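Local coordinates for C2 domain protein (Scophthalmus maximus, PDB 3W56) that binds calcium ions through a C2 domain and, judging from its family, may have wide pore channel activity, at residues D43-V48 and E87-D92. Sequence-based numbering, arbitrary orientation.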
loop_
_atom_site.group_PDB
_atom_site.type_symbol
_atom_site.label_atom_id
_atom_site.label_comp_id
_atom_site.label_asym_id
_atom_site.label_seq_id
_atom_site.Cartn_x
_atom_site.Cartn_y
_atom_site.Cartn_z
ATOM N N ASP A 43 -10.358 -10.562 -0.224
ATOM C CA ASP A 43 -10.705 -9.604 0.835
ATOM C C ASP A 43 -9.493 -8.734 1.163
ATOM O O ASP A 43 -8.789 -8.983 2.152
ATOM C CB ASP A 43 -11.221 -10.301 2.113
ATOM C CG ASP A 43 -12.451 -11.127 1.856
ATOM O OD1 ASP A 43 -13.474 -10.538 1.444
ATOM O OD2 ASP A 43 -12.386 -12.368 2.022
ATOM N N GLY A 44 -9.233 -7.736 0.313
ATOM C CA GLY A 44 -7.946 -7.071 0.321
ATOM C C GLY A 44 -7.764 -6.016 1.378
ATOM O O GLY A 44 -8.682 -5.323 1.820
ATOM N N TYR A 45 -6.514 -5.865 1.767
ATOM C CA TYR A 45 -6.062 -4.766 2.547
ATOM C C TYR A 45 -4.605 -4.540 2.256
ATOM O O TYR A 45 -3.895 -5.411 1.693
ATOM C CB TYR A 45 -6.357 -4.948 4.093
ATOM C CG TYR A 45 -5.526 -6.027 4.803
ATOM C CD1 TYR A 45 -4.471 -5.667 5.607
ATOM C CD2 TYR A 45 -5.837 -7.350 4.661
ATOM C CE1 TYR A 45 -3.674 -6.645 6.257
ATOM C CE2 TYR A 45 -5.111 -8.330 5.318
ATOM C CZ TYR A 45 -4.034 -7.961 6.100
ATOM O OH TYR A 45 -3.271 -8.903 6.791
ATOM N N VAL A 46 -4.125 -3.368 2.645
ATOM C CA VAL A 46 -2.744 -2.930 2.397
ATOM C C VAL A 46 -1.976 -2.589 3.657
ATOM O O VAL A 46 -2.461 -1.856 4.539
ATOM C CB VAL A 46 -2.742 -1.697 1.444
ATOM C CG1 VAL A 46 -1.344 -1.354 1.003
ATOM C CG2 VAL A 46 -3.656 -1.999 0.239
ATOM N N LYS A 47 -0.759 -3.126 3.751
ATOM C CA LYS A 47 0.119 -2.817 4.884
ATOM C C LYS A 47 1.140 -1.840 4.401
ATOM O O LYS A 47 1.666 -1.968 3.262
ATOM C CB LYS A 47 0.836 -4.062 5.394
ATOM C CG LYS A 47 -0.029 -5.133 6.052
ATOM C CD LYS A 47 0.917 -6.012 6.965
ATOM C CE LYS A 47 0.267 -7.343 7.238
ATOM N NZ LYS A 47 1.241 -8.294 7.915
ATOM N N VAL A 48 1.464 -0.868 5.233
ATOM C CA VAL A 48 2.281 0.293 4.877
ATOM C C VAL A 48 3.382 0.478 5.886
ATOM O O VAL A 48 3.130 0.674 7.123
ATOM C CB VAL A 48 1.476 1.616 4.864
ATOM C CG1 VAL A 48 2.287 2.772 4.390
ATOM C CG2 VAL A 48 0.252 1.441 3.958
ATOM N N GLU A 87 2.499 -3.790 1.293
ATOM C CA GLU A 87 2.119 -5.157 1.088
ATOM C C GLU A 87 0.613 -5.218 0.906
ATOM O O GLU A 87 -0.141 -4.638 1.719
ATOM C CB GLU A 87 2.570 -6.027 2.254
ATOM C CG GLU A 87 4.027 -5.889 2.592
ATOM C CD GLU A 87 4.373 -6.609 3.867
ATOM O OE1 GLU A 87 3.457 -7.249 4.438
ATOM O OE2 GLU A 87 5.542 -6.493 4.310
ATOM N N VAL A 88 0.196 -5.975 -0.096
ATOM C CA VAL A 88 -1.216 -6.259 -0.320
ATOM C C VAL A 88 -1.511 -7.668 0.211
ATOM O O VAL A 88 -0.868 -8.648 -0.198
ATOM C CB VAL A 88 -1.590 -6.124 -1.786
ATOM C CG1 VAL A 88 -3.028 -6.572 -1.992
ATOM C CG2 VAL A 88 -1.359 -4.655 -2.250
ATOM N N HIS A 89 -2.476 -7.766 1.108
ATOM C CA HIS A 89 -2.868 -9.076 1.683
ATOM C C HIS A 89 -4.312 -9.403 1.459
ATOM O O HIS A 89 -5.161 -8.533 1.251
ATOM C CB HIS A 89 -2.646 -9.120 3.182
ATOM C CG HIS A 89 -1.228 -8.966 3.581
ATOM N ND1 HIS A 89 -0.455 -10.027 4.038
ATOM C CD2 HIS A 89 -0.429 -7.877 3.617
ATOM C CE1 HIS A 89 0.756 -9.585 4.325
ATOM N NE2 HIS A 89 0.796 -8.278 4.088
ATOM N N ASP A 90 -4.593 -10.687 1.520
ATOM C CA ASP A 90 -5.943 -11.202 1.390
ATOM C C ASP A 90 -6.309 -11.747 2.733
ATOM O O ASP A 90 -5.635 -12.656 3.237
ATOM C CB ASP A 90 -5.903 -12.270 0.328
ATOM C CG ASP A 90 -7.262 -12.864 0.024
ATOM O OD1 ASP A 90 -8.278 -12.512 0.716
ATOM O OD2 ASP A 90 -7.300 -13.684 -0.930
ATOM N N GLU A 91 -7.312 -11.154 3.377
ATOM C CA GLU A 91 -7.595 -11.561 4.761
ATOM C C GLU A 91 -8.394 -12.846 4.805
ATOM O O GLU A 91 -9.358 -13.035 4.068
ATOM C CB GLU A 91 -8.366 -10.470 5.509
ATOM C CG GLU A 91 -8.797 -10.913 6.907
ATOM C CD GLU A 91 -9.811 -9.985 7.519
ATOM O OE1 GLU A 91 -9.442 -9.263 8.486
ATOM O OE2 GLU A 91 -10.983 -9.971 7.031
ATOM N N ASP A 92 -8.002 -13.737 5.716
ATOM C CA ASP A 92 -8.810 -14.908 5.948
ATOM C C ASP A 92 -8.826 -15.212 7.431
ATOM O O ASP A 92 -8.088 -14.608 8.180
ATOM C CB ASP A 92 -8.314 -16.093 5.138
ATOM C CG ASP A 92 -9.414 -17.083 4.853
ATOM O OD1 ASP A 92 -10.542 -16.874 5.382
ATOM O OD2 ASP A 92 -9.145 -18.058 4.111
HETATM O O HOH W 1 3.487 -8.528 6.950
#
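Tyr45 pairs with His89, and Lys47 with Glu87, on two antiparallel strands through four backbone N-H...O bonds. A fifth, from Glu91 N to Asp43 O, continues the pairing past the strand ends.

These four side chains share one face of the sheet. Tyr45 CG, between the backbone N and the carbonyl carbon (chi1 70°), starts the ring toward the neighbouring strand, where His89 CB lies over one face, 3.4 Å from Tyr45 CE2. The two rings are nearly parallel but barely overlap. Lys47 CE makes a CH-pi contact over a face of the His89 ring, 3.7 Å from its centroid.

One polar bond orients this imidazole: His89 NE2 donates to the anti lone pair of Glu87 OE1 (2.9 Å), and this oxygen lies in the ring plane. The Glu87 carboxylate also shares a water with Lys47 NZ and a salt bridge with Arg85. An alanine at His89 would probably leave Glu87 OE1 without this donor and Lys47 CE without its ring.

At the far end, Asp43 N donates to Asp90 OD1 from above the carboxylate plane. Asp43, Asp90, Glu91 and Asp92 bind calcium in this protein, although none is bound here. This end runs into the calcium-binding loops of the C2 beta-sandwich.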